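Local structure of GTP-binding protein (Thermus thermophilus, 2DBY) at residues R229-E233 against E234-V238; E259-A263 against Y264-E268; F288-E292 against K293-A297. The protein binds guanine nucleotide and is probably an ATPase of the OBG family that associates with the ribosome. All coordinates share one frame; numbering follows the deposited sequence.

Contact 1 (R229-E233 against E234-V238); sequences RKALE and EGAEV
The Lys230 side chain sets out with chi1 at 179°, trans to N, and Glu234, one turn on, sets its CG beside its own N and folds again at chi2 (-55°). Those turns bring the two side chains to an oblique crossing, Lys230 CE lying 3.8 Å from Glu234 CG. It is methylene on methylene: the opposite charges stay apart, with Lys230 NZ 5.3 Å from Glu234 OE1. Glu234 OE1 takes a short hydrogen bond, 2.5 Å, from a water, which also reaches the Glu233 carbonyl weakly. In the backbone, Glu234 N donates to Lys230 O at 2.9 Å in the last helical turn. The turn ends at Gly235, whose positive phi swings the chain round, and Ala236 N then bonds Ala231 O at 3.0 Å. This is where helix 222-234 passes into strand 237-241 of the beta-alpha-beta unit begun by strand 204-209. The return leaves Ala231 inside the bend: Ala231 CB lies 3.6 Å from Val238 CG2 and 4.3 Å from Ala236 CB, with Tyr206 of the neighbouring strand also against it. Were Glu234 cut back to an alanine, the Lys230 methylenes would probably lose their neighbour and the water its carboxylate acceptor. Arg181 NH1 bonds the Glu234 carbonyl, adding a partner at the helix end.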
ATOM      1  N   ARG A 229       7.709  11.065  16.318  1.00 16.65           N
ATOM      2  CA  ARG A 229       7.373  10.705  17.712  1.00 15.62           C
ATOM      3  C   ARG A 229       5.923  10.202  17.824  1.00 20.57           C
ATOM      4  O   ARG A 229       5.654   9.152  18.447  1.00 17.70           O
ATOM      5  CB  ARG A 229       7.612  11.928  18.621  1.00 19.33           C
ATOM      6  CG  ARG A 229       7.091  11.835  20.058  1.00 24.61           C
ATOM      7  CD  ARG A 229       7.806  12.894  20.952  1.00 24.26           C
ATOM      8  NE  ARG A 229       7.796  14.261  20.398  1.00 24.98           N
ATOM      9  CZ  ARG A 229       6.738  15.075  20.422  1.00 22.49           C
ATOM     10  NH1 ARG A 229       5.600  14.665  20.965  1.00 24.56           N
ATOM     11  NH2 ARG A 229       6.816  16.312  19.924  1.00 24.35           N
ATOM     12  N   LYS A 230       4.995  10.940  17.214  1.00 16.91           N
ATOM     13  CA  LYS A 230       3.582  10.575  17.218  1.00 17.36           C
ATOM     14  C   LYS A 230       3.378   9.288  16.436  1.00 17.43           C
ATOM     15  O   LYS A 230       2.537   8.464  16.796  1.00 18.10           O
ATOM     16  CB  LYS A 230       2.732  11.667  16.562  1.00 20.87           C
ATOM     17  CG  LYS A 230       1.248  11.341  16.502  1.00 24.84           C
ATOM     18  CD  LYS A 230       0.601  11.459  17.872  1.00 37.31           C
ATOM     19  CE  LYS A 230      -0.923  11.515  17.778  1.00 43.60           C
ATOM     20  NZ  LYS A 230      -1.397  12.665  16.951  1.00 45.70           N
ATOM     21  N   ALA A 231       4.118   9.133  15.347  1.00 17.09           N
ATOM     22  CA  ALA A 231       4.002   7.924  14.529  1.00 18.86           C
ATOM     23  C   ALA A 231       4.314   6.692  15.375  1.00 18.73           C
ATOM     24  O   ALA A 231       3.653   5.644  15.252  1.00 16.36           O
ATOM     25  CB  ALA A 231       4.972   7.984  13.326  1.00 16.45           C
ATOM     26  N   LEU A 232       5.311   6.804  16.240  1.00 16.22           N
ATOM     27  CA  LEU A 232       5.679   5.645  17.053  1.00 17.62           C
ATOM     28  C   LEU A 232       4.548   5.264  17.994  1.00 19.32           C
ATOM     29  O   LEU A 232       4.302   4.075  18.211  1.00 18.85           O
ATOM     30  CB  LEU A 232       6.961   5.921  17.845  1.00 19.87           C
ATOM     31  CG  LEU A 232       7.627   4.683  18.432  1.00 25.69           C
ATOM     32  CD1 LEU A 232       7.991   3.723  17.288  1.00 25.21           C
ATOM     33  CD2 LEU A 232       8.883   5.093  19.223  1.00 29.99           C
ATOM     34  N   GLU A 233       3.838   6.265  18.511  1.00 16.12           N
ATOM     35  CA  GLU A 233       2.714   6.027  19.423  1.00 19.40           C
ATOM     36  C   GLU A 233       1.507   5.476  18.700  1.00 20.34           C
ATOM     37  O   GLU A 233       0.750   4.683  19.248  1.00 20.76           O
ATOM     38  CB  GLU A 233       2.290   7.316  20.124  1.00 22.46           C
ATOM     39  CG  GLU A 233       3.366   7.917  20.984  1.00 22.78           C
ATOM     40  CD  GLU A 233       2.885   9.143  21.718  1.00 33.55           C
ATOM     41  OE1 GLU A 233       3.598   9.590  22.636  1.00 34.17           O
ATOM     42  OE2 GLU A 233       1.800   9.663  21.378  1.00 33.30           O
ATOM     43  N   GLU A 234       1.326   5.896  17.460  1.00 14.68           N
ATOM     44  CA  GLU A 234       0.170   5.454  16.675  1.00 16.60           C
ATOM     45  C   GLU A 234       0.406   4.247  15.772  1.00 16.29           C
ATOM     46  O   GLU A 234      -0.517   3.817  15.072  1.00 18.97           O
ATOM     47  CB  GLU A 234      -0.337   6.639  15.829  1.00 14.96           C
ATOM     48  CG  GLU A 234      -0.775   7.852  16.672  1.00 20.27           C
ATOM     49  CD  GLU A 234      -1.842   7.511  17.728  1.00 27.48           C
ATOM     50  OE1 GLU A 234      -1.592   7.743  18.934  1.00 34.76           O
ATOM     51  OE2 GLU A 234      -2.923   7.018  17.370  1.00 27.15           O
ATOM     52  N   GLY A 235       1.627   3.704  15.770  1.00 16.24           N
ATOM     53  CA  GLY A 235       1.922   2.553  14.921  1.00 19.72           C
ATOM     54  C   GLY A 235       1.907   2.888  13.430  1.00 22.05           C
ATOM     55  O   GLY A 235       1.598   2.033  12.599  1.00 21.21           O
ATOM     56  N   ALA A 236       2.247   4.132  13.091  1.00 18.04           N
ATOM     57  CA  ALA A 236       2.273   4.596  11.687  1.00 16.75           C
ATOM     58  C   ALA A 236       3.716   4.678  11.174  1.00 16.44           C
ATOM     59  O   ALA A 236       4.666   4.732  11.966  1.00 18.11           O
ATOM     60  CB  ALA A 236       1.628   5.992  11.603  1.00 17.66           C
ATOM     61  N   GLU A 237       3.878   4.688   9.851  1.00 14.66           N
ATOM     62  CA  GLU A 237       5.199   4.833   9.250  1.00 15.66           C
ATOM     63  C   GLU A 237       5.244   6.272   8.762  1.00 14.02           C
ATOM     64  O   GLU A 237       4.193   6.891   8.613  1.00 18.29           O
ATOM     65  CB  GLU A 237       5.362   3.890   8.066  1.00 19.09           C
ATOM     66  CG  GLU A 237       5.459   2.431   8.481  1.00 30.66           C
ATOM     67  CD  GLU A 237       6.551   2.214   9.514  1.00 38.58           C
ATOM     68  OE1 GLU A 237       7.699   2.654   9.273  1.00 42.27           O
ATOM     69  OE2 GLU A 237       6.270   1.608  10.572  1.00 47.26           O
ATOM     70  N   VAL A 238       6.441   6.800   8.509  1.00 12.59           N
ATOM     71  CA  VAL A 238       6.578   8.199   8.062  1.00 15.51           C
ATOM     72  C   VAL A 238       7.287   8.289   6.713  1.00 13.79           C
ATOM     73  O   VAL A 238       8.273   7.577   6.450  1.00 14.53           O
ATOM     74  CB  VAL A 238       7.403   9.046   9.105  1.00 12.60           C
ATOM     75  CG1 VAL A 238       7.669  10.466   8.573  1.00 13.14           C
ATOM     76  CG2 VAL A 238       6.624   9.160  10.410  1.00 10.70           C
TER
HETATM   77  O   HOH W   1      -1.996   5.900  20.636  1.00 39.12           O

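Contact 2 (E259-A263 against Y264-E268); sequences ELLAA and YGLQE
Leu261 O is used from both faces of its peptide plane: Tyr264 N comes in above one face at 2.8 Å, and Leu266 N above the other at 3.1 Å. The second bond is much the straighter, 163° at the hydrogen against 131°. It belongs to the Schellman motif that closes helix 254-263, whose other bond runs from Gly265 N to Ala262 O at 2.9 Å, again with the donor well above the carbonyl plane. Gly265 is the C-prime residue, and its positive phi turns the backbone so that both amides can face back into the helix end. Tyr264 N also has a weak bond to Leu260 O.

Leu266 follows the turn back over the helix. Its CB packs 3.6 Å from Leu261 CD2, and its CD1 meets the same methyl, the two leucines crossing each other; both are buried. Leu261 holds chi1 away from a staggered position, and its other methyl, CD1, lies beside the backbone of Glu268. Leu215 and Pro216 add to the apolar surroundings of Leu266, which lies about 7 Å, side chain to side chain, from the GDP-binding Ser242.

The Tyr264 ring leads away from the helix end. Tyr264 CG stands anti to the backbone N (chi1 -166°), which carries the ring toward Glu213 and leaves Tyr264 CB resting 3.4 Å from Leu261 O. Gln267 curls back at chi2 toward Ala262, where a water donates to Ala262 O at 2.7 Å and accepts from Gln267 NE2 at 3.1 Å.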
ATOM      1  N   GLU A 259      17.637  13.249 -13.436  1.00 21.53           N
ATOM      2  CA  GLU A 259      18.899  13.985 -13.501  1.00 25.02           C
ATOM      3  C   GLU A 259      18.860  15.222 -12.613  1.00 23.72           C
ATOM      4  O   GLU A 259      19.823  15.506 -11.894  1.00 20.22           O
ATOM      5  CB  GLU A 259      19.238  14.396 -14.945  1.00 32.25           C
ATOM      6  CG  GLU A 259      18.241  15.337 -15.613  1.00 45.32           C
ATOM      7  CD  GLU A 259      18.823  16.068 -16.828  1.00 53.71           C
ATOM      8  OE1 GLU A 259      19.553  17.075 -16.639  1.00 45.70           O
ATOM      9  OE2 GLU A 259      18.548  15.630 -17.972  1.00 55.88           O
ATOM     10  N   LEU A 260      17.747  15.956 -12.642  1.00 17.48           N
ATOM     11  CA  LEU A 260      17.665  17.169 -11.821  1.00 17.31           C
ATOM     12  C   LEU A 260      17.575  16.830 -10.339  1.00 19.81           C
ATOM     13  O   LEU A 260      18.051  17.594  -9.491  1.00 23.14           O
ATOM     14  CB  LEU A 260      16.485  18.048 -12.270  1.00 20.34           C
ATOM     15  CG  LEU A 260      16.774  18.612 -13.677  1.00 24.12           C
ATOM     16  CD1 LEU A 260      15.584  19.402 -14.195  1.00 26.83           C
ATOM     17  CD2 LEU A 260      18.037  19.511 -13.648  1.00 23.24           C
ATOM     18  N   LEU A 261      16.973  15.690 -10.026  1.00 19.39           N
ATOM     19  CA  LEU A 261      16.872  15.263  -8.630  1.00 23.66           C
ATOM     20  C   LEU A 261      18.264  14.912  -8.133  1.00 24.12           C
ATOM     21  O   LEU A 261      18.659  15.293  -7.031  1.00 22.47           O
ATOM     22  CB  LEU A 261      16.014  14.018  -8.506  1.00 32.09           C
ATOM     23  CG  LEU A 261      14.621  14.196  -7.932  1.00 32.96           C
ATOM     24  CD1 LEU A 261      13.996  12.835  -7.788  1.00 31.93           C
ATOM     25  CD2 LEU A 261      14.699  14.901  -6.586  1.00 35.57           C
ATOM     26  N   ALA A 262      19.003  14.172  -8.951  1.00 20.81           N
ATOM     27  CA  ALA A 262      20.345  13.757  -8.562  1.00 24.51           C
ATOM     28  C   ALA A 262      21.228  14.980  -8.389  1.00 20.86           C
ATOM     29  O   ALA A 262      22.138  14.984  -7.545  1.00 21.63           O
ATOM     30  CB  ALA A 262      20.941  12.815  -9.607  1.00 25.53           C
ATOM     31  N   ALA A 263      20.979  16.016  -9.185  1.00 19.94           N
ATOM     32  CA  ALA A 263      21.771  17.238  -9.050  1.00 18.29           C
ATOM     33  C   ALA A 263      21.505  17.846  -7.679  1.00 21.14           C
ATOM     34  O   ALA A 263      22.368  18.526  -7.124  1.00 19.46           O
ATOM     35  CB  ALA A 263      21.413  18.242 -10.128  1.00 23.20           C
ATOM     36  N   TYR A 264      20.319  17.592  -7.129  1.00 19.14           N
ATOM     37  CA  TYR A 264      19.970  18.150  -5.825  1.00 20.75           C
ATOM     38  C   TYR A 264      20.330  17.170  -4.707  1.00 18.05           C
ATOM     39  O   TYR A 264      19.914  17.348  -3.563  1.00 20.24           O
ATOM     40  CB  TYR A 264      18.471  18.474  -5.779  1.00 21.10           C
ATOM     41  CG  TYR A 264      18.040  19.366  -4.623  1.00 20.69           C
ATOM     42  CD1 TYR A 264      16.824  19.144  -3.989  1.00 23.91           C
ATOM     43  CD2 TYR A 264      18.839  20.434  -4.173  1.00 19.87           C
ATOM     44  CE1 TYR A 264      16.399  19.948  -2.937  1.00 24.55           C
ATOM     45  CE2 TYR A 264      18.422  21.259  -3.106  1.00 18.35           C
ATOM     46  CZ  TYR A 264      17.196  20.996  -2.496  1.00 25.57           C
ATOM     47  OH  TYR A 264      16.751  21.730  -1.412  1.00 24.69           O
ATOM     48  N   GLY A 265      21.074  16.125  -5.061  1.00 17.47           N
ATOM     49  CA  GLY A 265      21.510  15.137  -4.080  1.00 18.42           C
ATOM     50  C   GLY A 265      20.437  14.183  -3.570  1.00 20.99           C
ATOM     51  O   GLY A 265      20.604  13.574  -2.514  1.00 18.45           O
ATOM     52  N   LEU A 266      19.333  14.065  -4.308  1.00 15.56           N
ATOM     53  CA  LEU A 266      18.231  13.176  -3.934  1.00 18.09           C
ATOM     54  C   LEU A 266      18.183  12.060  -4.978  1.00 24.70           C
ATOM     55  O   LEU A 266      18.298  12.324  -6.188  1.00 25.63           O
ATOM     56  CB  LEU A 266      16.911  13.951  -3.906  1.00 19.63           C
ATOM     57  CG  LEU A 266      16.917  15.123  -2.922  1.00 21.13           C
ATOM     58  CD1 LEU A 266      15.620  15.908  -3.085  1.00 23.03           C
ATOM     59  CD2 LEU A 266      17.076  14.626  -1.485  1.00 20.02           C
ATOM     60  N   GLN A 267      17.997  10.828  -4.511  1.00 21.88           N
ATOM     61  CA  GLN A 267      18.014   9.668  -5.406  1.00 25.92           C
ATOM     62  C   GLN A 267      16.696   9.039  -5.851  1.00 28.47           C
ATOM     63  O   GLN A 267      16.690   8.229  -6.789  1.00 31.08           O
ATOM     64  CB  GLN A 267      18.877   8.572  -4.774  1.00 30.38           C
ATOM     65  CG  GLN A 267      20.282   9.022  -4.347  1.00 27.13           C
ATOM     66  CD  GLN A 267      21.049   9.776  -5.436  1.00 26.37           C
ATOM     67  OE1 GLN A 267      20.960   9.459  -6.631  1.00 31.56           O
ATOM     68  NE2 GLN A 267      21.823  10.772  -5.017  1.00 34.81           N
ATOM     69  N   GLU A 268      15.591   9.388  -5.202  1.00 22.12           N
ATOM     70  CA  GLU A 268      14.290   8.800  -5.540  1.00 20.21           C
ATOM     71  C   GLU A 268      13.211   9.855  -5.323  1.00 18.82           C
ATOM     72  O   GLU A 268      13.280  10.578  -4.346  1.00 20.33           O
ATOM     73  CB  GLU A 268      14.064   7.597  -4.614  1.00 23.61           C
ATOM     74  CG  GLU A 268      12.772   6.855  -4.806  1.00 22.61           C
ATOM     75  CD  GLU A 268      12.714   5.599  -3.945  1.00 34.32           C
ATOM     76  OE1 GLU A 268      13.240   5.647  -2.813  1.00 28.78           O
ATOM     77  OE2 GLU A 268      12.145   4.572  -4.391  1.00 32.09           O
TER
HETATM   78  O   HOH W   2      23.528  12.825  -6.613  1.00 36.66           O

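Contact 3 (F288-E292 against K293-A297); sequences FTAGE and KEVRA
Strands 288-290 and 295-297 run antiparallel at 175°, their axes 4.7 Å apart at closest. Thr289 and Arg296 form the hydrogen-bonded pair: Thr289 N gives to Arg296 O at 3.0 Å, and Arg296 N returns a bond to Thr289 O at 2.9 Å. Phe288 with Ala297 and Ala290 with Val295 are the non-hydrogen-bonded pairs beside it. At the turn the ladder slackens to two weak bonds between Gly291 and Glu294, while Glu292 and Lys293 make the reversal with helical backbone angles. This is a tight beta hairpin, built from strands 284-290 and 295-301; the latter is paired on its other side with strand 66-75, through backbone bonds of Val295 and Ala297 to Val67. One face is apolar: Phe288 CE2 lies 3.9 Å from Ala297 CB, and Ala290 CB 4.0 Å from Val295 CG2, with Leu50 and Phe57 of helix 48-57 packed over that side. The Arg296 carbonyl oxygen comes up at the edge of the Phe288 ring. On the other face Thr289 and Arg296 lie side by side. Thr289 OG1 sits between its own N and carbonyl carbon (chi1 52°); Trp298 NE1 hydrogen-bonds it, and a water 2.8 Å from Thr289 OG1 also donates to Glu294 OE1. Trp298 receives the Arg296 guanidinium in a cation-pi contact. Lys293 curls back over Gly291, though the placement of its NZ is doubtful.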
ATOM      1  N   PHE A 288       7.401 -11.783 -10.956  1.00 15.51           N
ATOM      2  CA  PHE A 288       7.572 -11.453 -12.364  1.00 17.65           C
ATOM      3  C   PHE A 288       7.269 -12.585 -13.328  1.00 18.72           C
ATOM      4  O   PHE A 288       7.296 -13.746 -12.949  1.00 18.70           O
ATOM      5  CB  PHE A 288       9.053 -11.082 -12.662  1.00 15.79           C
ATOM      6  CG  PHE A 288       9.604  -9.978 -11.803  1.00 13.69           C
ATOM      7  CD1 PHE A 288      10.299 -10.264 -10.636  1.00 15.29           C
ATOM      8  CD2 PHE A 288       9.430  -8.648 -12.176  1.00 19.11           C
ATOM      9  CE1 PHE A 288      10.824  -9.224  -9.836  1.00 19.61           C
ATOM     10  CE2 PHE A 288       9.942  -7.604 -11.393  1.00 14.84           C
ATOM     11  CZ  PHE A 288      10.644  -7.898 -10.216  1.00 13.03           C
ATOM     12  N   THR A 289       6.960 -12.217 -14.563  1.00 18.26           N
ATOM     13  CA  THR A 289       6.870 -13.206 -15.639  1.00 22.57           C
ATOM     14  C   THR A 289       7.950 -12.645 -16.572  1.00 21.52           C
ATOM     15  O   THR A 289       8.027 -11.427 -16.797  1.00 18.59           O
ATOM     16  CB  THR A 289       5.479 -13.303 -16.305  1.00 17.77           C
ATOM     17  OG1 THR A 289       5.004 -12.019 -16.717  1.00 23.11           O
ATOM     18  CG2 THR A 289       4.520 -13.947 -15.339  1.00 24.96           C
ATOM     19  N   ALA A 290       8.805 -13.509 -17.103  1.00 19.87           N
ATOM     20  CA  ALA A 290       9.897 -13.011 -17.926  1.00 20.07           C
ATOM     21  C   ALA A 290      10.269 -13.963 -19.050  1.00 19.89           C
ATOM     22  O   ALA A 290      10.350 -15.173 -18.852  1.00 21.51           O
ATOM     23  CB  ALA A 290      11.116 -12.748 -17.052  1.00 19.60           C
ATOM     24  N   GLY A 291      10.497 -13.377 -20.217  1.00 23.67           N
ATOM     25  CA  GLY A 291      10.851 -14.137 -21.398  1.00 23.11           C
ATOM     26  C   GLY A 291      11.192 -13.191 -22.529  1.00 24.53           C
ATOM     27  O   GLY A 291      11.145 -11.970 -22.379  1.00 22.27           O
ATOM     28  N   GLU A 292      11.511 -13.746 -23.691  1.00 25.75           N
ATOM     29  CA  GLU A 292      11.892 -12.914 -24.830  1.00 27.80           C
ATOM     30  C   GLU A 292      10.819 -11.939 -25.280  1.00 27.91           C
ATOM     31  O   GLU A 292      11.128 -10.881 -25.836  1.00 31.79           O
ATOM     32  CB  GLU A 292      12.288 -13.790 -26.018  1.00 30.97           C
ATOM     33  CG  GLU A 292      13.410 -13.189 -26.842  1.00 45.94           C
ATOM     34  CD  GLU A 292      13.645 -13.904 -28.164  1.00 52.03           C
ATOM     35  OE1 GLU A 292      13.610 -15.158 -28.184  1.00 55.07           O
ATOM     36  OE2 GLU A 292      13.872 -13.206 -29.181  1.00 55.29           O
ATOM     37  N   LYS A 293       9.555 -12.278 -25.056  1.00 22.58           N
ATOM     38  CA  LYS A 293       8.495 -11.384 -25.496  1.00 28.46           C
ATOM     39  C   LYS A 293       8.144 -10.260 -24.537  1.00 27.92           C
ATOM     40  O   LYS A 293       7.679  -9.206 -24.970  1.00 27.16           O
ATOM     41  CB  LYS A 293       7.222 -12.176 -25.807  1.00 34.05           C
ATOM     42  CG  LYS A 293       7.069 -13.443 -24.989  1.00 44.17           C
ATOM     43  CD  LYS A 293       7.217 -13.189 -23.495  1.00 49.65           C
ATOM     44  CE  LYS A 293       7.610 -14.467 -22.790  1.00 48.08           C
ATOM     45  NZ  LYS A 293       8.813 -15.057 -23.445  1.00 45.63           N
ATOM     46  N   GLU A 294       8.370 -10.463 -23.245  1.00 24.79           N
ATOM     47  CA  GLU A 294       7.993  -9.430 -22.282  1.00 23.18           C
ATOM     48  C   GLU A 294       8.490  -9.764 -20.888  1.00 19.02           C
ATOM     49  O   GLU A 294       8.651 -10.928 -20.553  1.00 18.84           O
ATOM     50  CB  GLU A 294       6.456  -9.324 -22.245  1.00 28.34           C
ATOM     51  CG  GLU A 294       5.879  -8.289 -21.277  1.00 31.09           C
ATOM     52  CD  GLU A 294       4.354  -8.344 -21.179  1.00 25.19           C
ATOM     53  OE1 GLU A 294       3.827  -9.250 -20.506  1.00 33.47           O
ATOM     54  OE2 GLU A 294       3.685  -7.477 -21.784  1.00 26.11           O
ATOM     55  N   VAL A 295       8.722  -8.733 -20.075  1.00 16.26           N
ATOM     56  CA  VAL A 295       9.123  -8.931 -18.678  1.00 16.56           C
ATOM     57  C   VAL A 295       8.106  -8.059 -17.948  1.00 16.03           C
ATOM     58  O   VAL A 295       7.999  -6.879 -18.239  1.00 15.63           O
ATOM     59  CB  VAL A 295      10.544  -8.411 -18.395  1.00 17.66           C
ATOM     60  CG1 VAL A 295      10.810  -8.400 -16.890  1.00 19.31           C
ATOM     61  CG2 VAL A 295      11.558  -9.312 -19.071  1.00 18.68           C
ATOM     62  N   ARG A 296       7.355  -8.647 -17.026  1.00 14.71           N
ATOM     63  CA  ARG A 296       6.317  -7.884 -16.335  1.00 15.69           C
ATOM     64  C   ARG A 296       6.294  -8.167 -14.857  1.00 14.48           C
ATOM     65  O   ARG A 296       6.552  -9.288 -14.407  1.00 16.16           O
ATOM     66  CB  ARG A 296       4.938  -8.200 -16.938  1.00 18.14           C
ATOM     67  CG  ARG A 296       3.765  -7.539 -16.204  1.00 17.95           C
ATOM     68  CD  ARG A 296       2.492  -7.659 -17.033  1.00 21.04           C
ATOM     69  NE  ARG A 296       1.344  -7.111 -16.322  1.00 18.38           N
ATOM     70  CZ  ARG A 296       0.140  -6.940 -16.858  1.00 26.67           C
ATOM     71  NH1 ARG A 296      -0.079  -7.272 -18.125  1.00 26.26           N
ATOM     72  NH2 ARG A 296      -0.844  -6.438 -16.119  1.00 19.76           N
ATOM     73  N   ALA A 297       5.964  -7.123 -14.095  1.00 13.25           N
ATOM     74  CA  ALA A 297       5.891  -7.196 -12.646  1.00 14.07           C
ATOM     75  C   ALA A 297       4.417  -7.321 -12.302  1.00 14.58           C
ATOM     76  O   ALA A 297       3.596  -6.606 -12.883  1.00 14.30           O
ATOM     77  CB  ALA A 297       6.444  -5.918 -12.032  1.00 15.14           C
TER
HETATM   78  O   HOH W   3       4.402 -11.481 -19.396  1.00 41.92           O

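All three contacts are local turns: two helix ends and a hairpin. Contacts 1 and 2 both close a helix with a positive-phi glycine, but contact 1 feeds straight into a strand of the sheet, whereas contact 2 leads into a loop between helices at the nucleotide end. Contact 3 joins two strands. Each is part buried, part open: in contact 3 half of the touching residues are buried, while most of those in contact 2 are exposed. Contacts 1 and 3 reach the same sheet from opposite sides of the chain's centre, their centres about 38 Å apart. Water bridges all three, at a carboxylate in contacts 1 and 3, at an amide in contact 2.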